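Local coordinates for protein N-alpha-acetyltransferase 30 (Saccharomyces cerevisiae, PDB 6YGA) that transfers the acetyl group of acetyl-CoA to the N-terminal methionine of proteins as the catalytic subunit of the NatC complex, at residues A[8-13]-A[39-44]; A[64-69]-A[81-86]. One frame throughout, in Å; residues are numbered along the deposited sequence.

Interaction 1: A[8-13]-A[39-44]; sequences LDIRNE and FLNQWP
Phe39 O is gripped by one short bond, from Trp43 N at 2.8 Å, four residues along; the bond lies in the end region of the second helix of this GNAT-fold acetyltransferase, where the loop 8-13, leaving the first strand of the sheet, comes alongside. The loop has its own bracing. A type I beta turn runs from Asp9 to Asn12, closed by Asn12 N on Asp9 O at 3.1 Å, with a weak bond from Arg11 N to Asp9 OD1 inside it. Asn12 is then the N-cap of helix 13-26, its OD1 receiving Gln15 N; short polar side chains suit both places because they can fold back on the main chain.

Between the two segments the contact is apolar. Leu8 holds CG anti to its backbone N (chi1 165°), which sends CD2 across the Leu40 side chain at about a right angle, 3.6 Å from Leu40 CG. These branched leucines fill a corner that Ile19 and Phe16 of helix 13-26 also line. Pro44 offers its ring, rigid and without an N-H, and Ile10 CB faces Pro44 CB at 4.5 Å. The outer side of the contact meets the chain of N-alpha-acetyltransferase 35: its Glu38 packs on Ile10 and takes a weak hydrogen bond from Asn41 ND2 through its main-chain O. The contact thus joins the first strand-to-helix loop to the end region of the second helix beside a subunit interface. Ile10 CG1 is anti to the backbone N, and this extends CD1 to the main chain at Leu40, 3.7 Å from Leu40 O and 4.1 Å from Asn41 OD1.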
ATOM      1  N   LEU A   8      -6.759  27.820  22.114  1.00 65.33           N
ATOM      2  CA  LEU A   8      -7.268  28.677  21.052  1.00 67.87           C
ATOM      3  C   LEU A   8      -8.483  29.477  21.517  1.00 69.64           C
ATOM      4  O   LEU A   8      -9.375  28.952  22.190  1.00 70.28           O
ATOM      5  CB  LEU A   8      -7.643  27.839  19.832  1.00 65.69           C
ATOM      6  CG  LEU A   8      -8.522  28.546  18.798  1.00 65.44           C
ATOM      7  CD1 LEU A   8      -7.700  29.464  17.907  1.00 65.63           C
ATOM      8  CD2 LEU A   8      -9.306  27.542  17.974  1.00 64.50           C
ATOM      9  N   ASP A   9      -8.511  30.759  21.148  1.00 71.59           N
ATOM     10  CA  ASP A   9      -9.685  31.611  21.315  1.00 75.00           C
ATOM     11  C   ASP A   9     -10.451  31.600  19.998  1.00 76.38           C
ATOM     12  O   ASP A   9     -10.021  32.221  19.021  1.00 77.45           O
ATOM     13  CB  ASP A   9      -9.292  33.037  21.700  1.00 77.85           C
ATOM     14  CG  ASP A   9     -10.498  33.914  22.008  1.00 82.29           C
ATOM     15  OD1 ASP A   9     -11.611  33.368  22.163  1.00 82.56           O
ATOM     16  OD2 ASP A   9     -10.331  35.150  22.095  1.00 86.33           O
ATOM     17  N   ILE A  10     -11.585  30.895  19.973  1.00 76.49           N
ATOM     18  CA  ILE A  10     -12.349  30.758  18.737  1.00 77.08           C
ATOM     19  C   ILE A  10     -12.936  32.097  18.306  1.00 84.14           C
ATOM     20  O   ILE A  10     -13.214  32.309  17.118  1.00 87.29           O
ATOM     21  CB  ILE A  10     -13.443  29.687  18.907  1.00 74.22           C
ATOM     22  CG1 ILE A  10     -14.010  29.273  17.547  1.00 73.79           C
ATOM     23  CG2 ILE A  10     -14.556  30.192  19.823  1.00 76.61           C
ATOM     24  CD1 ILE A  10     -12.985  28.645  16.623  1.00 69.22           C
ATOM     25  N   ARG A  11     -13.127  33.022  19.249  1.00 89.57           N
ATOM     26  CA  ARG A  11     -13.673  34.329  18.905  1.00 94.65           C
ATOM     27  C   ARG A  11     -12.669  35.179  18.132  1.00 97.52           C
ATOM     28  O   ARG A  11     -13.070  36.023  17.324  1.00103.13           O
ATOM     29  CB  ARG A  11     -14.126  35.056  20.172  1.00 98.62           C
ATOM     30  CG  ARG A  11     -15.188  34.309  20.967  1.00100.95           C
ATOM     31  CD  ARG A  11     -16.523  34.305  20.239  1.00105.96           C
ATOM     32  NE  ARG A  11     -17.280  35.533  20.471  1.00113.31           N
ATOM     33  CZ  ARG A  11     -18.398  35.595  21.188  1.00116.54           C
ATOM     34  NH1 ARG A  11     -18.897  34.494  21.735  1.00115.95           N
ATOM     35  NH2 ARG A  11     -19.023  36.753  21.350  1.00120.61           N
ATOM     36  N   ASN A  12     -11.371  34.974  18.353  1.00 95.92           N
ATOM     37  CA  ASN A  12     -10.355  35.781  17.686  1.00 96.02           C
ATOM     38  C   ASN A  12     -10.213  35.330  16.237  1.00 91.32           C
ATOM     39  O   ASN A  12      -9.860  34.178  15.968  1.00 82.15           O
ATOM     40  CB  ASN A  12      -9.021  35.671  18.426  1.00 93.36           C
ATOM     41  CG  ASN A  12      -7.989  36.681  17.939  1.00 92.43           C
ATOM     42  OD1 ASN A  12      -7.875  36.950  16.743  1.00 94.34           O
ATOM     43  ND2 ASN A  12      -7.226  37.240  18.871  1.00 90.05           N
ATOM     44  N   GLU A  13     -10.494  36.239  15.301  1.00 98.60           N
ATOM     45  CA  GLU A  13     -10.399  35.901  13.885  1.00 99.41           C
ATOM     46  C   GLU A  13      -8.959  35.966  13.396  1.00 98.59           C
ATOM     47  O   GLU A  13      -8.557  35.173  12.537  1.00 95.08           O
ATOM     48  CB  GLU A  13     -11.292  36.833  13.063  1.00105.58           C
ATOM     49  CG  GLU A  13     -12.044  36.153  11.925  1.00107.78           C
ATOM     50  CD  GLU A  13     -11.182  35.912  10.699  1.00109.62           C
ATOM     51  OE1 GLU A  13     -10.206  36.664  10.497  1.00112.21           O
ATOM     52  OE2 GLU A  13     -11.485  34.969   9.937  1.00108.54           O
ATOM     53  N   PHE A  39     -11.989  21.170  12.257  1.00 54.02           N
ATOM     54  CA  PHE A  39     -11.279  20.946  13.511  1.00 51.15           C
ATOM     55  C   PHE A  39     -11.648  21.988  14.562  1.00 53.65           C
ATOM     56  O   PHE A  39     -12.075  21.641  15.668  1.00 54.17           O
ATOM     57  CB  PHE A  39      -9.767  20.960  13.270  1.00 48.38           C
ATOM     58  CG  PHE A  39      -9.203  19.646  12.799  1.00 45.28           C
ATOM     59  CD1 PHE A  39      -8.899  18.645  13.708  1.00 42.64           C
ATOM     60  CD2 PHE A  39      -8.949  19.421  11.453  1.00 44.55           C
ATOM     61  CE1 PHE A  39      -8.372  17.439  13.285  1.00 40.76           C
ATOM     62  CE2 PHE A  39      -8.421  18.214  11.023  1.00 43.08           C
ATOM     63  CZ  PHE A  39      -8.133  17.222  11.942  1.00 41.90           C
ATOM     64  N   LEU A  40     -11.494  23.271  14.232  1.00 56.27           N
ATOM     65  CA  LEU A  40     -11.484  24.308  15.260  1.00 59.49           C
ATOM     66  C   LEU A  40     -12.877  24.650  15.774  1.00 61.65           C
ATOM     67  O   LEU A  40     -13.025  25.006  16.948  1.00 62.53           O
ATOM     68  CB  LEU A  40     -10.798  25.568  14.725  1.00 63.50           C
ATOM     69  CG  LEU A  40      -9.275  25.659  14.877  1.00 63.77           C
ATOM     70  CD1 LEU A  40      -8.541  24.528  14.162  1.00 60.26           C
ATOM     71  CD2 LEU A  40      -8.781  27.014  14.387  1.00 66.68           C
ATOM     72  N   ASN A  41     -13.900  24.562  14.927  1.00 61.79           N
ATOM     73  CA  ASN A  41     -15.246  24.877  15.384  1.00 65.77           C
ATOM     74  C   ASN A  41     -15.852  23.752  16.212  1.00 64.75           C
ATOM     75  O   ASN A  41     -16.602  24.019  17.158  1.00 67.60           O
ATOM     76  CB  ASN A  41     -16.138  25.207  14.188  1.00 70.03           C
ATOM     77  CG  ASN A  41     -15.899  26.605  13.662  1.00 73.82           C
ATOM     78  OD1 ASN A  41     -14.777  26.957  13.289  1.00 72.71           O
ATOM     79  ND2 ASN A  41     -16.950  27.413  13.631  1.00 78.65           N
ATOM     80  N   GLN A  42     -15.526  22.501  15.899  1.00 63.27           N
ATOM     81  CA  GLN A  42     -16.102  21.370  16.613  1.00 61.67           C
ATOM     82  C   GLN A  42     -15.260  20.926  17.805  1.00 58.35           C
ATOM     83  O   GLN A  42     -15.818  20.442  18.799  1.00 59.67           O
ATOM     84  CB  GLN A  42     -16.315  20.206  15.646  1.00 63.10           C
ATOM     85  CG  GLN A  42     -17.241  20.568  14.488  1.00 67.52           C
ATOM     86  CD  GLN A  42     -17.542  19.399  13.575  1.00 67.37           C
ATOM     87  OE1 GLN A  42     -16.634  18.737  13.069  1.00 67.71           O
ATOM     88  NE2 GLN A  42     -18.825  19.141  13.355  1.00 68.40           N
ATOM     89  N   TRP A  43     -13.938  21.086  17.744  1.00 54.60           N
ATOM     90  CA  TRP A  43     -13.050  20.824  18.877  1.00 51.94           C
ATOM     91  C   TRP A  43     -12.182  22.053  19.127  1.00 55.04           C
ATOM     92  O   TRP A  43     -10.957  22.006  18.943  1.00 55.91           O
ATOM     93  CB  TRP A  43     -12.173  19.598  18.631  1.00 47.27           C
ATOM     94  CG  TRP A  43     -12.935  18.331  18.422  1.00 47.06           C
ATOM     95  CD1 TRP A  43     -13.357  17.456  19.382  1.00 47.49           C
ATOM     96  CD2 TRP A  43     -13.356  17.786  17.167  1.00 45.14           C
ATOM     97  NE1 TRP A  43     -14.021  16.404  18.802  1.00 46.87           N
ATOM     98  CE2 TRP A  43     -14.033  16.582  17.443  1.00 44.44           C
ATOM     99  CE3 TRP A  43     -13.229  18.201  15.839  1.00 43.11           C
ATOM    100  CZ2 TRP A  43     -14.582  15.789  16.441  1.00 42.78           C
ATOM    101  CZ3 TRP A  43     -13.773  17.412  14.844  1.00 42.18           C
ATOM    102  CH2 TRP A  43     -14.441  16.220  15.151  1.00 41.67           C
ATOM    103  N   PRO A  44     -12.780  23.172  19.550  1.00 54.32           N
ATOM    104  CA  PRO A  44     -11.951  24.344  19.873  1.00 54.80           C
ATOM    105  C   PRO A  44     -11.034  24.105  21.054  1.00 54.57           C
ATOM    106  O   PRO A  44      -9.958  24.708  21.130  1.00 54.80           O
ATOM    107  CB  PRO A  44     -12.989  25.434  20.170  1.00 56.27           C
ATOM    108  CG  PRO A  44     -14.179  24.684  20.636  1.00 54.92           C
ATOM    109  CD  PRO A  44     -14.204  23.413  19.841  1.00 53.47           C
TER

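Interaction 2: A[64-69]-A[81-86]; sequences CIVCKM and IGMLAV. With EDO (1,2-ethanediol), chain K; EDO (1,2-ethanediol), chain J.
Cys64 opens an antiparallel hairpin pairing in the centre of the GNAT sheet, as half of a hydrogen-bonded pair with Ala85: Cys64 N reaches Ala85 O at 2.9 Å, and Ala85 N returns a bond to Cys64 O. The small side chains of this pair lie on the face where Ile19 and Ile23 of helix 13-26 pack on Cys64. Ile65, in a non-hydrogen-bonded pair with Leu84, turns to the other face, covered by helix 95-109. Its CB touches Leu84 CD1 at 3.8 Å, and its extended chain (chi2 172°) carries CD1 obliquely across to Ile81 CG2, 4.0 Å away. Beta-branched residues suit such extended, buried strands.

Val66 is the hub. Its N donates to Met83 O, while its O accepts two bonds: Gly82 N at 2.8 Å, nearly along the C=O axis, and Met83 N at 3.2 Å, on a lone pair. Gly82 and Met83 thus both face Val66, a classic beta bulge. Gly82 takes a helical backbone twist there (psi -49°) and, having no side chain, crowds nothing near Val66 O. Met83, present as selenomethionine, bends at chi2 and chi3 so that its CE lies 3.8 Å from both Val66 CG1 and CG2, the two side chains running alongside each other. Past the bulge the register has shifted by one, and Cys67 SG meets Ile81 CG1 at 4.0 Å. Lys68 leads its amine away to a salt bridge with Asp70, and Met69 O receives a bond from an ethanediol hydroxyl.

A bulge in the strand matching 76-86 marks GNAT enzymes. Gly82 O accepts a weak bond from a second ethanediol. The doubled acceptor at Val66 O leaves the main chain of Gly82 out of regular pairing, probably on the acetyl-CoA side as in relatives.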
ATOM      1  N   CYS A  64       1.739  25.710  16.622  1.00 54.27           N
ATOM      2  CA  CYS A  64       0.382  25.304  16.952  1.00 54.07           C
ATOM      3  C   CYS A  64       0.222  23.807  16.745  1.00 50.60           C
ATOM      4  O   CYS A  64       0.982  23.172  16.010  1.00 51.38           O
ATOM      5  CB  CYS A  64      -0.649  26.062  16.113  1.00 57.81           C
ATOM      6  SG  CYS A  64      -0.616  25.631  14.365  1.00 61.21           S
ATOM      7  N   ILE A  65      -0.799  23.260  17.397  1.00 46.78           N
ATOM      8  CA  ILE A  65      -1.186  21.866  17.229  1.00 45.33           C
ATOM      9  C   ILE A  65      -2.706  21.817  17.150  1.00 43.38           C
ATOM     10  O   ILE A  65      -3.400  22.532  17.882  1.00 41.19           O
ATOM     11  CB  ILE A  65      -0.627  20.984  18.369  1.00 43.23           C
ATOM     12  CG1 ILE A  65      -0.922  19.506  18.117  1.00 44.89           C
ATOM     13  CG2 ILE A  65      -1.154  21.430  19.733  1.00 41.38           C
ATOM     14  CD1 ILE A  65      -0.229  18.588  19.104  1.00 47.05           C
ATOM     15  N   VAL A  66      -3.223  21.005  16.233  1.00 42.39           N
ATOM     16  CA  VAL A  66      -4.655  20.914  15.968  1.00 44.44           C
ATOM     17  C   VAL A  66      -5.071  19.462  16.153  1.00 42.28           C
ATOM     18  O   VAL A  66      -4.496  18.564  15.525  1.00 42.30           O
ATOM     19  CB  VAL A  66      -5.002  21.411  14.557  1.00 47.28           C
ATOM     20  CG1 VAL A  66      -6.499  21.412  14.359  1.00 49.44           C
ATOM     21  CG2 VAL A  66      -4.435  22.802  14.328  1.00 49.48           C
ATOM     22  N   CYS A  67      -6.066  19.231  17.007  1.00 42.15           N
ATOM     23  CA  CYS A  67      -6.458  17.882  17.388  1.00 43.00           C
ATOM     24  C   CYS A  67      -7.972  17.729  17.347  1.00 45.52           C
ATOM     25  O   CYS A  67      -8.723  18.706  17.399  1.00 48.42           O
ATOM     26  CB  CYS A  67      -5.943  17.529  18.791  1.00 41.96           C
ATOM     27  SG  CYS A  67      -4.159  17.731  18.970  1.00 45.54           S
ATOM     28  N   LYS A  68      -8.407  16.474  17.252  1.00 43.41           N
ATOM     29  CA  LYS A  68      -9.810  16.100  17.359  1.00 43.07           C
ATOM     30  C   LYS A  68      -9.903  14.829  18.192  1.00 44.22           C
ATOM     31  O   LYS A  68      -8.902  14.162  18.463  1.00 41.23           O
ATOM     32  CB  LYS A  68     -10.450  15.876  15.982  1.00 41.67           C
ATOM     33  CG  LYS A  68     -10.183  14.492  15.415  1.00 43.32           C
ATOM     34  CD  LYS A  68     -10.784  14.305  14.034  1.00 49.37           C
ATOM     35  CE  LYS A  68     -10.806  12.833  13.639  1.00 52.29           C
ATOM     36  NZ  LYS A  68     -11.742  12.045  14.493  1.00 53.47           N
HETATM   37  N   MSE A  69     -11.121  14.497  18.606  1.00 46.80           N
HETATM   38  CA  MSE A  69     -11.374  13.212  19.245  1.00 48.87           C
HETATM   39  C   MSE A  69     -12.764  12.697  18.894  1.00 50.46           C
HETATM   40  O   MSE A  69     -13.721  13.462  18.788  1.00 51.67           O
HETATM   41  CB  MSE A  69     -11.207  13.307  20.763  1.00 51.39           C
HETATM   42  CG  MSE A  69     -12.203  14.207  21.462  1.00 57.58           C
HETATM   43 SE   MSE A  69     -11.701  14.515  23.320  0.70 64.30          SE
HETATM   44  CE  MSE A  69     -12.423  12.899  24.130  1.00 65.50           C
ATOM     45  N   ILE A  81      -4.171  13.665  16.401  1.00 44.18           N
ATOM     46  CA  ILE A  81      -3.346  14.843  16.163  1.00 42.26           C
ATOM     47  C   ILE A  81      -3.346  15.102  14.661  1.00 42.46           C
ATOM     48  O   ILE A  81      -2.716  14.365  13.895  1.00 43.06           O
ATOM     49  CB  ILE A  81      -1.921  14.655  16.703  1.00 41.93           C
ATOM     50  CG1 ILE A  81      -1.955  14.445  18.221  1.00 41.10           C
ATOM     51  CG2 ILE A  81      -1.042  15.843  16.341  1.00 41.65           C
ATOM     52  CD1 ILE A  81      -0.588  14.239  18.847  1.00 40.93           C
ATOM     53  N   GLY A  82      -4.060  16.141  14.237  1.00 42.08           N
ATOM     54  CA  GLY A  82      -4.196  16.433  12.824  1.00 44.23           C
ATOM     55  C   GLY A  82      -3.041  17.224  12.248  1.00 47.06           C
ATOM     56  O   GLY A  82      -2.489  16.858  11.204  1.00 47.03           O
HETATM   57  N   MSE A  83      -2.666  18.313  12.915  1.00 49.16           N
HETATM   58  CA  MSE A  83      -1.587  19.170  12.432  1.00 54.39           C
HETATM   59  C   MSE A  83      -0.640  19.638  13.538  1.00 54.22           C
HETATM   60  O   MSE A  83      -1.050  19.879  14.674  1.00 54.66           O
HETATM   61  CB  MSE A  83      -2.159  20.392  11.711  1.00 58.57           C
HETATM   62  CG  MSE A  83      -2.885  20.070  10.419  1.00 64.70           C
HETATM   63 SE   MSE A  83      -4.814  19.862  10.635  0.59 69.41          SE
HETATM   64  CE  MSE A  83      -5.308  21.751  10.729  1.00 68.15           C
ATOM     65  N   LEU A  84       0.635  19.769  13.180  1.00 53.27           N
ATOM     66  CA  LEU A  84       1.664  20.272  14.082  1.00 51.74           C
ATOM     67  C   LEU A  84       2.644  21.094  13.262  1.00 52.81           C
ATOM     68  O   LEU A  84       3.302  20.560  12.364  1.00 54.45           O
ATOM     69  CB  LEU A  84       2.390  19.131  14.800  1.00 50.90           C
ATOM     70  CG  LEU A  84       3.454  19.547  15.820  1.00 52.68           C
ATOM     71  CD1 LEU A  84       2.829  20.345  16.959  1.00 52.42           C
ATOM     72  CD2 LEU A  84       4.188  18.326  16.352  1.00 52.01           C
ATOM     73  N   ALA A  85       2.738  22.384  13.566  1.00 52.23           N
ATOM     74  CA  ALA A  85       3.620  23.287  12.842  1.00 51.86           C
ATOM     75  C   ALA A  85       4.350  24.181  13.832  1.00 52.98           C
ATOM     76  O   ALA A  85       3.770  24.625  14.826  1.00 53.01           O
ATOM     77  CB  ALA A  85       2.842  24.140  11.830  1.00 50.21           C
ATOM     78  N   VAL A  86       5.632  24.419  13.563  1.00 54.43           N
ATOM     79  CA  VAL A  86       6.462  25.330  14.343  1.00 56.50           C
ATOM     80  C   VAL A  86       7.217  26.215  13.364  1.00 60.13           C
ATOM     81  O   VAL A  86       7.769  25.718  12.376  1.00 60.83           O
ATOM     82  CB  VAL A  86       7.441  24.578  15.267  1.00 55.87           C
ATOM     83  CG1 VAL A  86       8.496  25.528  15.822  1.00 55.68           C
ATOM     84  CG2 VAL A  86       6.688  23.897  16.402  1.00 53.07           C
TER
HETATM   85  C1  EDO K 208       1.713  14.247  12.998  1.00 69.08           C
HETATM   86  O1  EDO K 208       2.975  14.922  12.915  1.00 69.84           O
HETATM   87  C2  EDO K 208       0.593  15.277  12.940  1.00 67.84           C
HETATM   88  O2  EDO K 208       0.668  15.969  11.691  1.00 68.96           O
HETATM   89  C1  EDO J 207     -15.660  12.835  22.217  1.00 65.74           C
HETATM   90  O1  EDO J 207     -16.134  12.842  20.865  1.00 68.09           O
HETATM   91  C2  EDO J 207     -16.833  12.904  23.189  1.00 65.96           C
HETATM   92  O2  EDO J 207     -17.667  11.748  23.042  1.00 67.76           O

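The centres of interactions 1 and 2 lie about 13 Å apart, and segment 39-44 bridges them. While Leu40 and Pro44 serve the loop 8-13, Phe39 and Trp43 turn to the strand 64-69: Phe39 CB lies 3.5 Å from Val66 CG1, and Trp43 CE3 packs 3.6 Å from Lys68 CB. Trp43 NE1 also comes within 3.0 Å of Met69 O. Val66 therefore takes part in the beta bulge through its backbone and packs against Phe39 through its side chain. Interaction 1 lies toward the surface beside N-alpha-acetyltransferase 35, whereas interaction 2 is buried near the chain centre and holds the bulge probably adjoining the acetyl-CoA site.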